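Local coordinates for protein sugar phosphate isomerase/epimerase (Parabacteroides distasonis, PDB 3OBE) that probably acts as an isomerase or epimerase on sugar phosphates, within a TIM-barrel fold, at residues Leu42-Lys47 / Gly290-Ala295; Lys118-His123 / Glu157-Ala162; Asn153-Ile158 / Ile164-His169; Asn261-Ala266 / Leu272-Glu277. All blocks are in the same frame, centred on the assembly; numbering follows the deposited sequence.

Contact 1 of 4, residues Leu42-Lys47 / Gly290-Ala295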
loop_
_atom_site.group_PDB
_atom_site.type_symbol
_atom_site.label_atom_id
_atom_site.label_comp_id
_atom_site.label_asym_id
_atom_site.label_seq_id
_atom_site.Cartn_x
_atom_site.Cartn_y
_atom_site.Cartn_z
ATOM N N LEU A 42 7.402 -14.408 -11.350
ATOM C CA LEU A 42 6.132 -14.699 -10.679
ATOM C C LEU A 42 6.099 -16.082 -10.060
ATOM O O LEU A 42 5.578 -16.271 -8.963
ATOM C CB LEU A 42 4.940 -14.459 -11.614
ATOM C CG LEU A 42 4.714 -13.002 -12.058
ATOM C CD1 LEU A 42 3.714 -12.879 -13.256
ATOM C CD2 LEU A 42 4.230 -12.108 -10.948
ATOM N N ASN A 43 6.673 -17.055 -10.749
ATOM C CA ASN A 43 6.774 -18.394 -10.201
ATOM C C ASN A 43 7.634 -18.410 -8.940
ATOM O O ASN A 43 7.318 -19.049 -7.934
ATOM C CB ASN A 43 7.361 -19.336 -11.257
ATOM C CG ASN A 43 7.352 -20.765 -10.812
ATOM O OD1 ASN A 43 6.293 -21.376 -10.688
ATOM N ND2 ASN A 43 8.530 -21.318 -10.572
ATOM N N ARG A 44 8.738 -17.689 -8.997
ATOM C CA ARG A 44 9.602 -17.538 -7.828
ATOM C C ARG A 44 8.859 -16.953 -6.612
ATOM O O ARG A 44 9.011 -17.427 -5.460
ATOM C CB ARG A 44 10.761 -16.622 -8.227
ATOM C CG ARG A 44 11.994 -16.915 -7.500
ATOM C CD ARG A 44 13.250 -16.341 -8.188
ATOM N NE ARG A 44 14.230 -16.100 -7.154
ATOM C CZ ARG A 44 15.374 -15.448 -7.339
ATOM N NH1 ARG A 44 15.683 -14.952 -8.529
ATOM N NH2 ARG A 44 16.212 -15.311 -6.328
ATOM N N LEU A 45 8.086 -15.903 -6.863
ATOM C CA LEU A 45 7.303 -15.286 -5.798
ATOM C C LEU A 45 6.294 -16.297 -5.209
ATOM O O LEU A 45 6.162 -16.416 -3.971
ATOM C CB LEU A 45 6.623 -14.061 -6.311
ATOM C CG LEU A 45 7.555 -12.918 -6.712
ATOM C CD1 LEU A 45 6.726 -11.755 -7.203
ATOM C CD2 LEU A 45 8.425 -12.471 -5.471
ATOM N N ALA A 46 5.615 -17.022 -6.096
ATOM C CA ALA A 46 4.669 -18.063 -5.654
ATOM C C ALA A 46 5.366 -19.129 -4.838
ATOM O O ALA A 46 4.870 -19.513 -3.769
ATOM C CB ALA A 46 3.853 -18.672 -6.854
ATOM N N LYS A 47 6.538 -19.568 -5.291
ATOM C CA LYS A 47 7.321 -20.582 -4.551
ATOM C C LYS A 47 7.730 -20.091 -3.140
ATOM O O LYS A 47 7.773 -20.844 -2.156
ATOM C CB LYS A 47 8.545 -21.000 -5.379
ATOM N N GLY A 290 16.132 -10.411 -0.997
ATOM C CA GLY A 290 15.505 -9.729 0.157
ATOM C C GLY A 290 14.033 -10.054 0.262
ATOM O O GLY A 290 13.526 -10.322 1.350
ATOM N N VAL A 291 13.398 -10.173 -0.897
ATOM C CA VAL A 291 11.976 -10.508 -0.963
ATOM C C VAL A 291 11.743 -11.966 -0.535
ATOM O O VAL A 291 10.824 -12.266 0.206
ATOM C CB VAL A 291 11.445 -10.193 -2.391
ATOM C CG1 VAL A 291 10.195 -10.927 -2.663
ATOM C CG2 VAL A 291 11.313 -8.638 -2.544
ATOM N N GLU A 292 12.615 -12.858 -0.966
ATOM C CA GLU A 292 12.519 -14.275 -0.587
ATOM C C GLU A 292 12.784 -14.500 0.908
ATOM O O GLU A 292 12.040 -15.239 1.553
ATOM C CB GLU A 292 13.485 -15.073 -1.433
ATOM C CG GLU A 292 12.983 -15.214 -2.845
ATOM C CD GLU A 292 13.903 -15.990 -3.739
ATOM O OE1 GLU A 292 15.156 -15.862 -3.605
ATOM O OE2 GLU A 292 13.369 -16.747 -4.584
ATOM N N LYS A 293 13.808 -13.858 1.433
ATOM C CA LYS A 293 14.166 -13.957 2.840
ATOM C C LYS A 293 13.104 -13.321 3.742
ATOM O O LYS A 293 12.834 -13.832 4.836
ATOM C CB LYS A 293 15.549 -13.378 3.113
ATOM C CG LYS A 293 16.628 -14.389 2.632
ATOM C CD LYS A 293 18.012 -13.977 2.900
ATOM C CE LYS A 293 18.895 -15.221 2.693
ATOM N NZ LYS A 293 20.161 -14.918 2.139
ATOM N N SER A 294 12.465 -12.263 3.269
ATOM C CA SER A 294 11.327 -11.624 3.959
ATOM C C SER A 294 10.180 -12.596 4.050
ATOM O O SER A 294 9.583 -12.808 5.141
ATOM C CB SER A 294 10.914 -10.320 3.277
ATOM O OG SER A 294 11.984 -9.385 3.312
ATOM N N ALA A 295 9.908 -13.255 2.933
ATOM C CA ALA A 295 8.843 -14.263 2.884
ATOM C C ALA A 295 9.161 -15.367 3.873
ATOM O O ALA A 295 8.254 -15.805 4.576
ATOM C CB ALA A 295 8.649 -14.839 1.446
HETATM O O HOH W 1 11.340 -18.484 -4.289
#

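Contact 2 of 4, residues Lys118-His123 / Glu157-Ala162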
loop_
_atom_site.group_PDB
_atom_site.type_symbol
_atom_site.label_atom_id
_atom_site.label_comp_id
_atom_site.label_asym_id
_atom_site.label_seq_id
_atom_site.Cartn_x
_atom_site.Cartn_y
_atom_site.Cartn_z
ATOM N N LYS A 118 -11.814 6.983 -14.422
ATOM C CA LYS A 118 -11.175 6.191 -15.452
ATOM C C LYS A 118 -10.311 5.101 -14.855
ATOM O O LYS A 118 -10.341 3.915 -15.307
ATOM C CB LYS A 118 -10.354 7.090 -16.394
ATOM C CG LYS A 118 -9.565 6.310 -17.395
ATOM C CD LYS A 118 -8.917 7.215 -18.454
ATOM C CE LYS A 118 -8.219 6.392 -19.539
ATOM N NZ LYS A 118 -9.165 5.475 -20.224
ATOM N N ALA A 119 -9.558 5.464 -13.809
ATOM C CA ALA A 119 -8.700 4.498 -13.152
ATOM C C ALA A 119 -9.524 3.346 -12.576
ATOM O O ALA A 119 -9.084 2.207 -12.653
ATOM C CB ALA A 119 -7.848 5.137 -12.053
ATOM N N THR A 120 -10.714 3.641 -12.036
ATOM C CA THR A 120 -11.558 2.594 -11.441
ATOM C C THR A 120 -12.022 1.621 -12.527
ATOM O O THR A 120 -11.974 0.401 -12.328
ATOM C CB THR A 120 -12.754 3.207 -10.713
ATOM O OG1 THR A 120 -12.257 4.051 -9.638
ATOM C CG2 THR A 120 -13.727 2.120 -10.210
ATOM N N ASP A 121 -12.425 2.154 -13.677
ATOM C CA ASP A 121 -12.886 1.300 -14.787
ATOM C C ASP A 121 -11.775 0.294 -15.169
ATOM O O ASP A 121 -12.013 -0.903 -15.403
ATOM C CB ASP A 121 -13.308 2.153 -15.969
ATOM C CG ASP A 121 -14.638 2.887 -15.738
ATOM O OD1 ASP A 121 -15.421 2.525 -14.831
ATOM O OD2 ASP A 121 -14.886 3.838 -16.485
ATOM N N ILE A 122 -10.547 0.788 -15.241
ATOM C CA ILE A 122 -9.388 -0.048 -15.627
ATOM C C ILE A 122 -9.075 -1.050 -14.535
ATOM O O ILE A 122 -8.807 -2.208 -14.810
ATOM C CB ILE A 122 -8.154 0.821 -15.919
ATOM C CG1 ILE A 122 -8.382 1.681 -17.175
ATOM C CG2 ILE A 122 -6.838 -0.019 -15.999
ATOM C CD1 ILE A 122 -8.441 0.901 -18.477
ATOM N N HIS A 123 -9.165 -0.624 -13.280
ATOM C CA HIS A 123 -8.801 -1.498 -12.179
ATOM C C HIS A 123 -9.904 -2.514 -11.897
ATOM O O HIS A 123 -9.614 -3.609 -11.364
ATOM C CB HIS A 123 -8.449 -0.695 -10.907
ATOM C CG HIS A 123 -7.071 -0.090 -10.939
ATOM N ND1 HIS A 123 -6.775 1.015 -11.716
ATOM C CD2 HIS A 123 -5.906 -0.467 -10.353
ATOM C CE1 HIS A 123 -5.491 1.301 -11.581
ATOM N NE2 HIS A 123 -4.943 0.438 -10.741
ATOM N N GLU A 157 -15.610 7.329 -3.027
ATOM C CA GLU A 157 -16.991 7.087 -3.404
ATOM C C GLU A 157 -17.007 6.481 -4.798
ATOM O O GLU A 157 -17.738 5.538 -5.081
ATOM C CB GLU A 157 -17.840 8.366 -3.375
ATOM C CG GLU A 157 -19.293 8.103 -3.810
ATOM C CD GLU A 157 -20.265 9.228 -3.462
ATOM O OE1 GLU A 157 -19.806 10.262 -2.914
ATOM O OE2 GLU A 157 -21.475 9.067 -3.755
ATOM N N ILE A 158 -16.150 6.999 -5.650
ATOM C CA ILE A 158 -16.062 6.547 -7.028
ATOM C C ILE A 158 -15.599 5.087 -7.107
ATOM O O ILE A 158 -16.192 4.307 -7.846
ATOM C CB ILE A 158 -15.115 7.511 -7.854
ATOM C CG1 ILE A 158 -15.856 8.792 -8.191
ATOM C CG2 ILE A 158 -14.670 6.855 -9.202
ATOM C CD1 ILE A 158 -14.895 9.983 -8.555
ATOM N N THR A 159 -14.546 4.728 -6.356
ATOM C CA THR A 159 -14.046 3.384 -6.418
ATOM C C THR A 159 -15.082 2.402 -5.847
ATOM O O THR A 159 -15.202 1.264 -6.340
ATOM C CB THR A 159 -12.649 3.164 -5.742
ATOM O OG1 THR A 159 -12.732 3.219 -4.305
ATOM C CG2 THR A 159 -11.560 4.124 -6.257
ATOM N N LYS A 160 -15.799 2.833 -4.817
ATOM C CA LYS A 160 -16.760 1.960 -4.117
ATOM C C LYS A 160 -17.910 1.519 -5.013
ATOM O O LYS A 160 -18.502 0.461 -4.799
ATOM C CB LYS A 160 -17.296 2.702 -2.890
ATOM C CG LYS A 160 -18.352 2.017 -2.082
ATOM C CD LYS A 160 -18.553 2.711 -0.729
ATOM C CE LYS A 160 -19.510 3.861 -0.806
ATOM N NZ LYS A 160 -19.056 4.840 0.149
ATOM N N LYS A 161 -18.209 2.309 -6.035
ATOM C CA LYS A 161 -19.197 1.961 -7.058
ATOM C C LYS A 161 -18.872 0.673 -7.779
ATOM O O LYS A 161 -19.752 -0.013 -8.239
ATOM C CB LYS A 161 -19.314 3.103 -8.088
ATOM C CG LYS A 161 -19.911 4.367 -7.510
ATOM C CD LYS A 161 -20.345 5.365 -8.615
ATOM C CE LYS A 161 -20.718 6.768 -8.057
ATOM N NZ LYS A 161 -20.286 7.899 -8.980
ATOM N N ALA A 162 -17.577 0.389 -7.911
ATOM C CA ALA A 162 -17.064 -0.821 -8.518
ATOM C C ALA A 162 -16.736 -1.865 -7.470
ATOM O O ALA A 162 -16.145 -2.891 -7.808
ATOM C CB ALA A 162 -15.756 -0.492 -9.339
#

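Contact 3 of 4, residues Asn153-Ile158 / Ile164-His169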
loop_
_atom_site.group_PDB
_atom_site.type_symbol
_atom_site.label_atom_id
_atom_site.label_comp_id
_atom_site.label_asym_id
_atom_site.label_seq_id
_atom_site.Cartn_x
_atom_site.Cartn_y
_atom_site.Cartn_z
ATOM N N ASN A 153 -12.180 11.572 -0.265
ATOM C CA ASN A 153 -13.564 11.125 -0.128
ATOM C C ASN A 153 -14.235 10.891 -1.479
ATOM O O ASN A 153 -14.818 9.841 -1.707
ATOM C CB ASN A 153 -14.373 12.086 0.703
ATOM C CG ASN A 153 -14.192 11.892 2.185
ATOM O OD1 ASN A 153 -13.790 10.847 2.658
ATOM N ND2 ASN A 153 -14.528 12.939 2.947
ATOM N N ARG A 154 -14.091 11.848 -2.382
ATOM C CA ARG A 154 -14.690 11.743 -3.691
ATOM C C ARG A 154 -14.099 10.593 -4.458
ATOM O O ARG A 154 -14.797 9.907 -5.143
ATOM C CB ARG A 154 -14.552 13.066 -4.472
ATOM C CG ARG A 154 -15.437 14.195 -3.900
ATOM C CD ARG A 154 -14.956 15.549 -4.412
ATOM N NE ARG A 154 -15.334 15.777 -5.798
ATOM C CZ ARG A 154 -16.180 16.716 -6.227
ATOM N NH1 ARG A 154 -16.777 17.546 -5.390
ATOM N NH2 ARG A 154 -16.404 16.837 -7.527
ATOM N N ALA A 155 -12.797 10.393 -4.345
ATOM C CA ALA A 155 -12.152 9.245 -4.995
ATOM C C ALA A 155 -12.718 7.933 -4.475
ATOM O O ALA A 155 -13.014 7.003 -5.253
ATOM C CB ALA A 155 -10.663 9.295 -4.767
ATOM N N GLY A 156 -12.860 7.839 -3.157
ATOM C CA GLY A 156 -13.353 6.611 -2.548
ATOM C C GLY A 156 -14.792 6.303 -2.884
ATOM O O GLY A 156 -15.173 5.143 -3.004
ATOM N N GLU A 157 -15.610 7.329 -3.027
ATOM C CA GLU A 157 -16.991 7.087 -3.404
ATOM C C GLU A 157 -17.007 6.481 -4.798
ATOM O O GLU A 157 -17.738 5.538 -5.081
ATOM C CB GLU A 157 -17.840 8.366 -3.375
ATOM C CG GLU A 157 -19.293 8.103 -3.810
ATOM C CD GLU A 157 -20.265 9.228 -3.462
ATOM O OE1 GLU A 157 -19.806 10.262 -2.914
ATOM O OE2 GLU A 157 -21.475 9.067 -3.755
ATOM N N ILE A 158 -16.150 6.999 -5.650
ATOM C CA ILE A 158 -16.062 6.547 -7.028
ATOM C C ILE A 158 -15.599 5.087 -7.107
ATOM O O ILE A 158 -16.192 4.307 -7.846
ATOM C CB ILE A 158 -15.115 7.511 -7.854
ATOM C CG1 ILE A 158 -15.856 8.792 -8.191
ATOM C CG2 ILE A 158 -14.670 6.855 -9.202
ATOM C CD1 ILE A 158 -14.895 9.983 -8.555
ATOM N N ILE A 164 -14.517 -1.539 -5.024
ATOM C CA ILE A 164 -13.107 -1.426 -4.753
ATOM C C ILE A 164 -12.890 -0.390 -3.633
ATOM O O ILE A 164 -13.471 0.702 -3.634
ATOM C CB ILE A 164 -12.342 -0.968 -5.994
ATOM C CG1 ILE A 164 -12.517 -1.989 -7.087
ATOM C CG2 ILE A 164 -10.871 -0.687 -5.663
ATOM C CD1 ILE A 164 -12.040 -1.532 -8.503
ATOM N N LEU A 165 -11.989 -0.726 -2.721
ATOM C CA LEU A 165 -11.673 0.127 -1.565
ATOM C C LEU A 165 -10.585 1.107 -1.939
ATOM O O LEU A 165 -9.492 0.691 -2.321
ATOM C CB LEU A 165 -11.166 -0.692 -0.405
ATOM C CG LEU A 165 -12.131 -1.712 0.198
ATOM C CD1 LEU A 165 -11.380 -2.557 1.226
ATOM C CD2 LEU A 165 -13.355 -1.035 0.828
ATOM N N TRP A 166 -10.855 2.385 -1.780
ATOM C CA TRP A 166 -9.822 3.410 -1.936
ATOM C C TRP A 166 -9.088 3.569 -0.627
ATOM O O TRP A 166 -9.713 3.678 0.424
ATOM C CB TRP A 166 -10.440 4.734 -2.379
ATOM C CG TRP A 166 -9.428 5.737 -2.838
ATOM C CD1 TRP A 166 -9.058 5.953 -4.125
ATOM C CD2 TRP A 166 -8.635 6.633 -2.036
ATOM N NE1 TRP A 166 -8.095 6.923 -4.190
ATOM C CE2 TRP A 166 -7.838 7.388 -2.927
ATOM C CE3 TRP A 166 -8.541 6.899 -0.667
ATOM C CZ2 TRP A 166 -6.921 8.338 -2.483
ATOM C CZ3 TRP A 166 -7.679 7.860 -0.249
ATOM C CH2 TRP A 166 -6.860 8.552 -1.132
ATOM N N GLY A 167 -7.751 3.686 -0.699
ATOM C CA GLY A 167 -6.922 3.898 0.471
ATOM C C GLY A 167 -5.758 4.856 0.229
ATOM O O GLY A 167 -5.438 5.161 -0.912
ATOM N N TYR A 168 -5.127 5.243 1.329
ATOM C CA TYR A 168 -4.014 6.191 1.351
ATOM C C TYR A 168 -2.831 5.580 2.101
ATOM O O TYR A 168 -2.986 5.107 3.230
ATOM C CB TYR A 168 -4.410 7.515 2.001
ATOM C CG TYR A 168 -3.296 8.502 1.983
ATOM C CD1 TYR A 168 -2.964 9.132 0.808
ATOM C CD2 TYR A 168 -2.464 8.698 3.105
ATOM C CE1 TYR A 168 -1.924 9.988 0.750
ATOM C CE2 TYR A 168 -1.405 9.540 3.041
ATOM C CZ TYR A 168 -1.152 10.206 1.863
ATOM O OH TYR A 168 -0.112 11.114 1.760
ATOM N N HIS A 169 -1.667 5.589 1.459
ATOM C CA HIS A 169 -0.428 5.007 1.990
ATOM C C HIS A 169 0.508 6.112 2.398
ATOM O O HIS A 169 0.881 6.969 1.568
ATOM C CB HIS A 169 0.219 4.120 0.933
ATOM C CG HIS A 169 1.566 3.614 1.310
ATOM N ND1 HIS A 169 2.634 3.709 0.459
ATOM C CD2 HIS A 169 2.012 2.969 2.419
ATOM C CE1 HIS A 169 3.705 3.181 1.040
ATOM N NE2 HIS A 169 3.363 2.727 2.236
HETATM O O HOH W 2 -13.636 3.366 -1.424
#

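Contact 4 of 4, residues Asn261-Ala266 / Leu272-Glu277. With EOH (ethanol), chain D.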
loop_
_atom_site.group_PDB
_atom_site.type_symbol
_atom_site.label_atom_id
_atom_site.label_comp_id
_atom_site.label_asym_id
_atom_site.label_seq_id
_atom_site.Cartn_x
_atom_site.Cartn_y
_atom_site.Cartn_z
ATOM N N ASN A 261 4.311 -7.535 17.831
ATOM C CA ASN A 261 3.254 -6.624 18.290
ATOM C C ASN A 261 2.420 -6.000 17.204
ATOM O O ASN A 261 1.233 -5.787 17.408
ATOM C CB ASN A 261 3.817 -5.530 19.170
ATOM C CG ASN A 261 4.205 -6.024 20.545
ATOM O OD1 ASN A 261 3.838 -7.129 21.018
ATOM N ND2 ASN A 261 4.969 -5.191 21.234
ATOM N N ILE A 262 3.046 -5.659 16.073
ATOM C CA ILE A 262 2.337 -5.106 14.922
ATOM C C ILE A 262 1.303 -6.091 14.398
ATOM O O ILE A 262 0.126 -5.729 14.212
ATOM C CB ILE A 262 3.320 -4.665 13.831
ATOM C CG1 ILE A 262 4.072 -3.412 14.299
ATOM C CG2 ILE A 262 2.632 -4.450 12.481
ATOM C CD1 ILE A 262 5.315 -3.095 13.504
ATOM N N PHE A 263 1.719 -7.338 14.241
ATOM C CA PHE A 263 0.797 -8.375 13.772
ATOM C C PHE A 263 -0.281 -8.716 14.792
ATOM O O PHE A 263 -1.434 -8.820 14.426
ATOM C CB PHE A 263 1.572 -9.608 13.329
ATOM C CG PHE A 263 2.060 -9.509 11.924
ATOM C CD1 PHE A 263 1.232 -9.755 10.844
ATOM C CD2 PHE A 263 3.366 -9.123 11.676
ATOM C CE1 PHE A 263 1.705 -9.596 9.570
ATOM C CE2 PHE A 263 3.811 -8.996 10.438
ATOM C CZ PHE A 263 2.999 -9.221 9.373
ATOM N N LYS A 264 0.061 -8.796 16.071
ATOM C CA LYS A 264 -0.946 -8.987 17.111
ATOM C C LYS A 264 -2.028 -7.909 17.036
ATOM O O LYS A 264 -3.213 -8.238 17.042
ATOM C CB LYS A 264 -0.280 -9.006 18.502
ATOM C CG LYS A 264 -1.224 -9.227 19.658
ATOM C CD LYS A 264 -0.447 -9.067 21.013
ATOM N N LYS A 265 -1.631 -6.638 16.906
ATOM C CA LYS A 265 -2.608 -5.569 16.858
ATOM C C LYS A 265 -3.395 -5.616 15.539
ATOM O O LYS A 265 -4.598 -5.340 15.521
ATOM C CB LYS A 265 -1.940 -4.204 16.978
ATOM C CG LYS A 265 -2.948 -3.049 17.115
ATOM C CD LYS A 265 -3.906 -3.191 18.309
ATOM C CE LYS A 265 -3.179 -3.070 19.651
ATOM N NZ LYS A 265 -4.050 -3.163 20.828
ATOM N N ALA A 266 -2.709 -5.977 14.452
ATOM C CA ALA A 266 -3.347 -6.059 13.130
ATOM C C ALA A 266 -4.515 -7.013 13.165
ATOM O O ALA A 266 -5.595 -6.711 12.619
ATOM C CB ALA A 266 -2.321 -6.524 12.054
ATOM N N LEU A 272 -7.364 -6.323 6.540
ATOM C CA LEU A 272 -7.719 -7.160 5.414
ATOM C C LEU A 272 -6.526 -7.879 4.764
ATOM O O LEU A 272 -6.662 -8.969 4.163
ATOM C CB LEU A 272 -8.435 -6.331 4.365
ATOM C CG LEU A 272 -9.743 -5.686 4.855
ATOM C CD1 LEU A 272 -10.338 -4.792 3.740
ATOM C CD2 LEU A 272 -10.790 -6.686 5.422
ATOM N N GLY A 273 -5.365 -7.295 4.925
ATOM C CA GLY A 273 -4.148 -7.872 4.396
ATOM C C GLY A 273 -3.001 -6.907 4.466
ATOM O O GLY A 273 -3.099 -5.787 5.031
ATOM N N TYR A 274 -1.873 -7.377 3.953
ATOM C CA TYR A 274 -0.669 -6.591 3.942
ATOM C C TYR A 274 0.229 -6.853 2.740
ATOM O O TYR A 274 0.195 -7.934 2.127
ATOM C CB TYR A 274 0.138 -6.825 5.222
ATOM C CG TYR A 274 0.749 -8.214 5.325
ATOM C CD1 TYR A 274 1.999 -8.496 4.812
ATOM C CD2 TYR A 274 0.053 -9.244 5.964
ATOM C CE1 TYR A 274 2.548 -9.765 4.918
ATOM C CE2 TYR A 274 0.581 -10.523 6.024
ATOM C CZ TYR A 274 1.822 -10.763 5.532
ATOM O OH TYR A 274 2.324 -12.043 5.678
ATOM N N TYR A 275 1.032 -5.862 2.416
ATOM C CA TYR A 275 2.008 -5.988 1.357
ATOM C C TYR A 275 3.379 -5.640 1.879
ATOM O O TYR A 275 3.586 -4.585 2.510
ATOM C CB TYR A 275 1.648 -5.083 0.169
ATOM C CG TYR A 275 0.285 -5.413 -0.348
ATOM C CD1 TYR A 275 0.089 -6.405 -1.295
ATOM C CD2 TYR A 275 -0.843 -4.725 0.124
ATOM C CE1 TYR A 275 -1.213 -6.728 -1.749
ATOM C CE2 TYR A 275 -2.113 -5.060 -0.282
ATOM C CZ TYR A 275 -2.295 -6.042 -1.239
ATOM O OH TYR A 275 -3.582 -6.365 -1.634
ATOM N N VAL A 276 4.318 -6.551 1.601
ATOM C CA VAL A 276 5.727 -6.328 1.836
ATOM C C VAL A 276 6.318 -5.343 0.824
ATOM O O VAL A 276 6.011 -5.407 -0.381
ATOM C CB VAL A 276 6.490 -7.686 1.746
ATOM C CG1 VAL A 276 7.980 -7.503 1.811
ATOM C CG2 VAL A 276 6.007 -8.650 2.857
ATOM N N GLU A 277 7.204 -4.484 1.298
ATOM C CA GLU A 277 8.012 -3.658 0.411
ATOM C C GLU A 277 9.440 -3.602 0.903
ATOM O O GLU A 277 9.686 -3.530 2.109
ATOM C CB GLU A 277 7.453 -2.252 0.267
ATOM C CG GLU A 277 8.238 -1.428 -0.802
ATOM C CD GLU A 277 7.490 -0.249 -1.400
ATOM O OE1 GLU A 277 6.321 -0.023 -1.049
ATOM O OE2 GLU A 277 8.117 0.425 -2.253
HETATM C C1 EOH D . -2.434 -10.258 1.380
HETATM C C2 EOH D . -2.902 -9.015 0.633
HETATM O O EOH D . -2.135 -10.117 2.766
#

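Contact 1 of 4, residues Leu42-Lys47 / Gly290-Ala295
In the outer helical layer of the TIM barrel, R44 on helix 38-48 and E292 on helix 287-300 form a bidentate salt bridge, with an apolar pair, L45 and V291, beside it. R44 grips side-on, using NE and one terminal nitrogen, each on its own oxygen. NE lies 2.8 Å from E292 OE2, with an N-H...O angle of 166°, and NH2 lies 3.0 Å from E292 OE1 at 160°. Both oxygens sit close to the guanidinium plane, at its edge, yet the carboxylate is not coplanar with it: the two planes are 61° apart, and each nitrogen approaches from above the carboxylate plane. The arginine is extended from CG to NE and the glutamate is extended beyond CG, and the two chains meet at about a right angle.

The helices belong to opposite ends of the barrel sequence, near the first and last strands of the eight-strand parallel sheet of the barrel. Their CA atoms come nearest at L45 and E292, 7.4 Å apart, a separation spanned by side chains. A water bridges the R44 backbone and the carboxylate, donating to R44 O, 2.8 Å away, and to E292 OE2, 2.7 Å away, so this carboxylate oxygen accepts from both the guanidinium and the water.

Deeper in, L45 CD2 touches V291 CG1 at 3.7 Å. V291 places CG1 anti to the backbone N, and this branch makes the contact. L45 and V291 both pack on L25 of strand 24-26, while R44 and L45 also touch F288.

Contact 2 of 4, residues Lys118-His123 / Glu157-Ala162
This is a helix-to-helix contact in the outer layer of the barrel, made where T120 of helix 109-126 fits against I158, T159 and A162 at the C-terminal end of helix 142-160 and the turn after it. The backbones come close, with the CA atoms of T120 and T159 only 5.7 Å apart, and no hydrogen bond crosses between the segments.

T120 uses its two branches differently. OG1 lies beside the backbone N (chi1 -61°), which leaves CG2 anti to that N and facing the turn, where it meets A162 CB at 3.4 Å, tighter than usual for two carbons. OG1 touches methyl groups instead: T159 CG2 at 3.5 Å and I158 CG2 at 3.7 Å. Its polar need is met within its own helix, by W116 O.

The two helices are successive in the alpha/beta barrel, with strand 130-133 between them in sequence; M131 of that strand touches T120 and T159 from the inner side. T159 crosses T120 at about a right angle and turns CG2 to it, while T159 OG1 bonds to I164 O. I158 reaches further along helix 109-126, its side chain also touching D113 and K117.

Contact 3 of 4, residues Asn153-Ile158 / Ile164-His169
Helix 142-160 runs against strand 165-169 so closely that the CA atoms of G156 and W166 are 4.8 Å apart, and one water joins the backbones there: it accepts from W166 N at 3.0 Å and probably donates to G156 O at 2.8 Å. With no side chain on G156, its CA itself meets W166 CB at 3.5 Å. The CB bond of W166 points toward the helix.

Beyond CB, the indole lies beside A155. W166 CG is anti to its backbone N (chi1 -168°), a torsion that places the five-membered ring under A155 CB. This methyl is 3.8 Å from the centroid of that ring and 21° off the ring normal, a CH-pi contact over one face. It is displaced toward the rim, where A155 CB approaches W166 NE1 to 3.5 Å. G156 CA, in contrast, reaches the ring obliquely, at 4.0 Å from W166 CG. Thus two successive helix residues meet different parts of one tryptophan, the methyl its pyrrole face and the glycine its base.

All three touching residues are buried. W116 of helix 109-126 meets W166 edge-to-face and touches A155 as well; the F152 ring meets W166 with planes about 40° apart, while V213 of strand 213-218 touches its side chain. Backbone hydrogen bonds join strand 165-169 to strands 130-133 and 213-218 on its two sides, and the contact lies between the helix and the second strand of the beta-alpha-beta unit 130-133, 142-160, 165-169.

Contact 4 of 4, residues Asn261-Ala266 / Leu272-Glu277
Y274 of strand 273-276 directs its CB bond toward helix 259-269, and its CG stands between the backbone N and the carbonyl carbon (chi1 69°), a torsion that turns one ring face to F263. Further along the ring, CD2 lies between two partners on opposite faces, F263 CE1 and the oxygen of an ethanol molecule, each 4.0 Å away. The next atom out, CE2, makes the closest approach, 3.8 Å from F263 CE1, which stands above the tyrosine face but displaced toward its rim. The planes are 83° apart and the centroids 5.4 Å apart, which defines a T-shaped pair with phenylalanine as the edge and tyrosine as the face. The CB bond of F263 is not aimed at the strand; its torsions carry the ring across.

The ethanol, probably from the crystallisation liquor, also bonds to the backbone of the same tyrosine. Its oxygen accepts from Y274 N at 3.0 Å in a nearly straight bond, 171° at the hydrogen, and returns a weak bond to Y274 O. The ethanol C2 also lies near Y275, 3.6 Å from its OH.

F263 and Y274 are both buried, and both touch I245 of strand 240-245 and L298 of helix 287-300. The aromatic pair therefore sits between sheet and helices in the beta-alpha-beta unit formed by strand 240-245, helix 259-269 and strand 273-276, the last such unit of the TIM barrel.

How the contacts relate
From the N terminus, helix 38-48 opens contact 1, which closes only at helix 287-300; the other three contacts are nested within this long loop. Contact 2 closes first, from 118-123 to 157-162, joining two successive outer helices. Contact 3 begins on the stretch where contact 2 ends, so the two overlap: they meet on helix 142-160 through the shared residues E157 and I158, and contact 3 carries on to strand 165-169. Contact 4 follows in series, tying helix 259-269 to strand 273-276, and touches contact 3 through L165 and L272. Contacts 1 and 3 lie on opposite sides of the chain's centre, about 29 Å between centres.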